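Local structure of diguanylate cyclase TpbB (Pseudomonas aeruginosa, 4IOB) at residues G89-M103 with V115-P127. The protein condenses two GTP molecules into the second messenger cyclic di-GMP with its GGDEF domain, in a magnesium-dependent reaction, as part of a signalling system important in biofilm formation. Sequence-based numbering, arbitrary orientation.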
loop_
_atom_site.group_PDB
_atom_site.type_symbol
_atom_site.label_atom_id
_atom_site.label_comp_id
_atom_site.label_asym_id
_atom_site.label_seq_id
_atom_site.Cartn_x
_atom_site.Cartn_y
_atom_site.Cartn_z
ATOM N N GLY A 89 -10.901 5.345 11.001
ATOM C CA GLY A 89 -10.820 4.743 9.677
ATOM C C GLY A 89 -10.879 5.775 8.568
ATOM O O GLY A 89 -10.342 5.563 7.481
ATOM N N ALA A 90 -11.537 6.896 8.844
ATOM C CA ALA A 90 -11.649 7.974 7.870
ATOM C C ALA A 90 -10.269 8.444 7.421
ATOM O O ALA A 90 -10.035 8.663 6.233
ATOM C CB ALA A 90 -12.444 9.133 8.450
ATOM N N ASP A 91 -9.360 8.596 8.378
ATOM C CA ASP A 91 -7.995 9.011 8.075
ATOM C C ASP A 91 -7.322 8.021 7.134
ATOM O O ASP A 91 -6.679 8.414 6.159
ATOM C CB ASP A 91 -7.176 9.151 9.359
ATOM C CG ASP A 91 -7.585 10.356 10.182
ATOM O OD1 ASP A 91 -8.496 11.092 9.750
ATOM O OD2 ASP A 91 -6.992 10.567 11.262
ATOM N N ALA A 92 -7.471 6.734 7.431
ATOM C CA ALA A 92 -6.895 5.684 6.599
ATOM C C ALA A 92 -7.376 5.809 5.159
ATOM O O ALA A 92 -6.595 5.665 4.219
ATOM C CB ALA A 92 -7.240 4.313 7.160
ATOM N N LEU A 93 -8.667 6.078 4.993
ATOM C CA LEU A 93 -9.245 6.267 3.667
ATOM C C LEU A 93 -8.737 7.562 3.044
ATOM O O LEU A 93 -8.562 7.654 1.830
ATOM C CB LEU A 93 -10.772 6.286 3.746
ATOM C CG LEU A 93 -11.457 4.988 4.183
ATOM C CD1 LEU A 93 -12.943 5.216 4.412
ATOM C CD2 LEU A 93 -11.231 3.889 3.157
ATOM N N ARG A 94 -8.502 8.559 3.890
ATOM C CA ARG A 94 -8.006 9.855 3.448
ATOM C C ARG A 94 -6.606 9.724 2.857
ATOM O O ARG A 94 -6.314 10.270 1.792
ATOM C CB ARG A 94 -7.987 10.837 4.621
ATOM C CG ARG A 94 -7.609 12.262 4.248
ATOM C CD ARG A 94 -8.810 13.041 3.735
ATOM N N ILE A 95 -5.743 8.999 3.561
ATOM C CA ILE A 95 -4.372 8.785 3.112
ATOM C C ILE A 95 -4.339 7.976 1.820
ATOM O O ILE A 95 -3.539 8.250 0.925
ATOM C CB ILE A 95 -3.532 8.071 4.186
ATOM C CG1 ILE A 95 -3.433 8.935 5.445
ATOM C CG2 ILE A 95 -2.145 7.745 3.651
ATOM C CD1 ILE A 95 -2.605 8.315 6.549
ATOM N N ALA A 96 -5.216 6.981 1.728
ATOM C CA ALA A 96 -5.320 6.160 0.528
ATOM C C ALA A 96 -5.741 7.006 -0.668
ATOM O O ALA A 96 -5.181 6.881 -1.757
ATOM C CB ALA A 96 -6.302 5.021 0.748
ATOM N N ASP A 97 -6.734 7.867 -0.459
ATOM C CA ASP A 97 -7.181 8.781 -1.502
ATOM C C ASP A 97 -6.007 9.603 -2.020
ATOM O O ASP A 97 -5.854 9.798 -3.225
ATOM C CB ASP A 97 -8.272 9.712 -0.970
ATOM C CG ASP A 97 -9.552 8.978 -0.630
ATOM O OD1 ASP A 97 -9.649 7.771 -0.936
ATOM O OD2 ASP A 97 -10.465 9.610 -0.057
ATOM N N ASN A 98 -5.180 10.082 -1.096
ATOM C CA ASN A 98 -4.019 10.890 -1.446
ATOM C C ASN A 98 -2.979 10.097 -2.231
ATOM O O ASN A 98 -2.381 10.608 -3.179
ATOM C CB ASN A 98 -3.386 11.488 -0.188
ATOM C CG ASN A 98 -4.352 12.359 0.592
ATOM O OD1 ASN A 98 -5.450 12.662 0.125
ATOM N ND2 ASN A 98 -3.946 12.767 1.789
ATOM N N ILE A 99 -2.766 8.849 -1.829
ATOM C CA ILE A 99 -1.809 7.981 -2.505
ATOM C C ILE A 99 -2.231 7.721 -3.948
ATOM O O ILE A 99 -1.407 7.751 -4.861
ATOM C CB ILE A 99 -1.651 6.636 -1.774
ATOM C CG1 ILE A 99 -1.049 6.852 -0.384
ATOM C CG2 ILE A 99 -0.784 5.687 -2.587
ATOM C CD1 ILE A 99 -0.807 5.570 0.383
ATOM N N ILE A 100 -3.521 7.466 -4.146
ATOM C CA ILE A 100 -4.054 7.204 -5.476
ATOM C C ILE A 100 -4.064 8.469 -6.328
ATOM O O ILE A 100 -3.977 8.403 -7.554
ATOM C CB ILE A 100 -5.480 6.627 -5.409
ATOM C CG1 ILE A 100 -5.472 5.267 -4.707
ATOM C CG2 ILE A 100 -6.074 6.504 -6.804
ATOM C CD1 ILE A 100 -6.842 4.639 -4.579
ATOM N N ALA A 101 -4.168 9.618 -5.670
ATOM C CA ALA A 101 -4.210 10.899 -6.365
ATOM C C ALA A 101 -2.820 11.343 -6.812
ATOM O O ALA A 101 -2.683 12.142 -7.738
ATOM C CB ALA A 101 -4.849 11.961 -5.483
ATOM N N SER A 102 -1.792 10.821 -6.150
ATOM C CA SER A 102 -0.416 11.163 -6.491
ATOM C C SER A 102 0.049 10.397 -7.726
ATOM O O SER A 102 1.031 10.770 -8.366
ATOM C CB SER A 102 0.519 10.874 -5.315
ATOM O OG SER A 102 0.601 9.483 -5.058
ATOM N N MET A 103 -0.665 9.324 -8.054
ATOM C CA MET A 103 -0.330 8.503 -9.211
ATOM C C MET A 103 -0.977 9.042 -10.481
ATOM O O MET A 103 -0.669 8.592 -11.586
ATOM C CB MET A 103 -0.759 7.053 -8.983
ATOM C CG MET A 103 0.083 6.317 -7.955
ATOM S SD MET A 103 1.833 6.336 -8.383
ATOM C CE MET A 103 1.798 5.555 -9.993
ATOM N N VAL A 115 4.729 6.997 -18.576
ATOM C CA VAL A 115 3.919 5.839 -18.222
ATOM C C VAL A 115 2.911 6.186 -17.132
ATOM O O VAL A 115 3.287 6.525 -16.010
ATOM C CB VAL A 115 4.789 4.661 -17.747
ATOM C CG1 VAL A 115 3.912 3.491 -17.327
ATOM C CG2 VAL A 115 5.757 4.243 -18.842
ATOM N N SER A 116 1.628 6.102 -17.471
ATOM C CA SER A 116 0.565 6.391 -16.520
ATOM C C SER A 116 0.012 5.104 -15.918
ATOM O O SER A 116 -0.426 4.208 -16.640
ATOM C CB SER A 116 -0.557 7.185 -17.191
ATOM O OG SER A 116 -0.086 8.442 -17.646
ATOM N N THR A 117 0.037 5.017 -14.593
ATOM C CA THR A 117 -0.451 3.833 -13.897
ATOM C C THR A 117 -1.358 4.207 -12.732
ATOM O O THR A 117 -1.389 5.359 -12.299
ATOM C CB THR A 117 0.711 2.966 -13.374
ATOM O OG1 THR A 117 1.533 3.745 -12.497
ATOM C CG2 THR A 117 1.555 2.452 -14.530
ATOM N N SER A 118 -2.095 3.224 -12.228
ATOM C CA SER A 118 -2.989 3.439 -11.099
ATOM C C SER A 118 -2.591 2.550 -9.929
ATOM O O SER A 118 -1.896 1.549 -10.106
ATOM C CB SER A 118 -4.438 3.159 -11.503
ATOM O OG SER A 118 -4.836 3.988 -12.580
ATOM N N LEU A 119 -3.033 2.922 -8.733
ATOM C CA LEU A 119 -2.751 2.134 -7.540
ATOM C C LEU A 119 -4.028 1.556 -6.942
ATOM O O LEU A 119 -4.972 2.287 -6.640
ATOM C CB LEU A 119 -2.013 2.975 -6.496
ATOM C CG LEU A 119 -0.545 3.291 -6.789
ATOM C CD1 LEU A 119 0.054 4.133 -5.673
ATOM C CD2 LEU A 119 0.250 2.008 -6.981
ATOM N N THR A 120 -4.051 0.238 -6.778
ATOM C CA THR A 120 -5.168 -0.433 -6.131
ATOM C C THR A 120 -4.811 -0.721 -4.679
ATOM O O THR A 120 -3.805 -1.372 -4.399
ATOM C CB THR A 120 -5.527 -1.749 -6.841
ATOM O OG1 THR A 120 -5.868 -1.478 -8.207
ATOM C CG2 THR A 120 -6.703 -2.423 -6.153
ATOM N N ILE A 121 -5.636 -0.234 -3.758
ATOM C CA ILE A 121 -5.336 -0.352 -2.336
ATOM C C ILE A 121 -6.416 -1.100 -1.563
ATOM O O ILE A 121 -7.608 -0.850 -1.739
ATOM C CB ILE A 121 -5.130 1.033 -1.692
ATOM C CG1 ILE A 121 -4.113 1.849 -2.492
ATOM C CG2 ILE A 121 -4.687 0.888 -0.245
ATOM C CD1 ILE A 121 -3.914 3.255 -1.972
ATOM N N GLY A 122 -5.984 -2.019 -0.705
ATOM C CA GLY A 122 -6.889 -2.746 0.178
ATOM C C GLY A 122 -6.614 -2.384 1.625
ATOM O O GLY A 122 -5.520 -2.627 2.137
ATOM N N ILE A 123 -7.607 -1.802 2.287
ATOM C CA ILE A 123 -7.417 -1.269 3.633
ATOM C C ILE A 123 -8.009 -2.163 4.719
ATOM O O ILE A 123 -9.211 -2.428 4.734
ATOM C CB ILE A 123 -8.023 0.141 3.757
ATOM C CG1 ILE A 123 -7.549 1.024 2.602
ATOM C CG2 ILE A 123 -7.670 0.756 5.103
ATOM C CD1 ILE A 123 -8.206 2.386 2.564
ATOM N N ALA A 124 -7.153 -2.619 5.628
ATOM C CA ALA A 124 -7.585 -3.412 6.774
ATOM C C ALA A 124 -7.397 -2.611 8.057
ATOM O O ALA A 124 -6.373 -1.952 8.240
ATOM C CB ALA A 124 -6.813 -4.717 6.841
ATOM N N LEU A 125 -8.382 -2.671 8.946
ATOM C CA LEU A 125 -8.372 -1.840 10.146
ATOM C C LEU A 125 -8.309 -2.644 11.439
ATOM O O LEU A 125 -8.812 -3.764 11.516
ATOM C CB LEU A 125 -9.607 -0.936 10.172
ATOM C CG LEU A 125 -9.682 0.168 9.118
ATOM C CD1 LEU A 125 -11.075 0.779 9.089
ATOM C CD2 LEU A 125 -8.630 1.233 9.383
ATOM N N TYR A 126 -7.687 -2.055 12.455
ATOM C CA TYR A 126 -7.705 -2.622 13.795
ATOM C C TYR A 126 -8.417 -1.675 14.756
ATOM O O TYR A 126 -8.213 -0.462 14.705
ATOM C CB TYR A 126 -6.290 -2.907 14.294
ATOM C CG TYR A 126 -6.254 -3.330 15.744
ATOM C CD1 TYR A 126 -6.372 -4.666 16.101
ATOM C CD2 TYR A 126 -6.120 -2.390 16.757
ATOM C CE1 TYR A 126 -6.347 -5.056 17.427
ATOM C CE2 TYR A 126 -6.095 -2.770 18.085
ATOM C CZ TYR A 126 -6.209 -4.103 18.413
ATOM O OH TYR A 126 -6.183 -4.487 19.734
ATOM N N PRO A 127 -9.251 -2.235 15.644
ATOM C CA PRO A 127 -9.453 -3.669 15.738
ATOM C C PRO A 127 -10.719 -4.131 15.025
ATOM O O PRO A 127 -11.155 -5.266 15.219
ATOM C CB PRO A 127 -9.608 -3.881 17.244
ATOM C CG PRO A 127 -10.184 -2.592 17.754
ATOM C CD PRO A 127 -9.968 -1.521 16.712
#
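Helix 89-102 of the GGDEF domain lies along strand 119-126 of the central sheet, where A96, I121 and I123 meet in a largely apolar seam that no hydrogen bond crosses. The two run nearly antiparallel, at 165°, with their axes 8.6 Å apart at the closest approach. On the helix the small residues A92 and A96 face the sheet, and the branched strand residues I121, I123 and L125 reach up to them: A96 CB sits 3.7 Å from I123 CD1 and 4.0 Å from I121 CD1, while A92 CB rests 4.0 Å from L125 CD2. In I121, CG1 stands anti to the carbonyl carbon (chi1 -52°), and the extended chain beyond it carries CD1 up to I100 CG1, 3.7 Å away, the two isoleucine chains lying alongside, pointing opposite ways. This is one side of the mixed sheet of the nucleotide-cyclase fold; on the other, helix 133-150 packs against T120 and A124. Toward the end of the helix I99 lies roughly perpendicular to L119, its CG2 3.6 Å from L119 CD1. M103, its chain folded back at chi2 and chi3, packs beside L119 and T117. The L119 side chain lies about 4 Å from that of S35, a magnesium-binding residue.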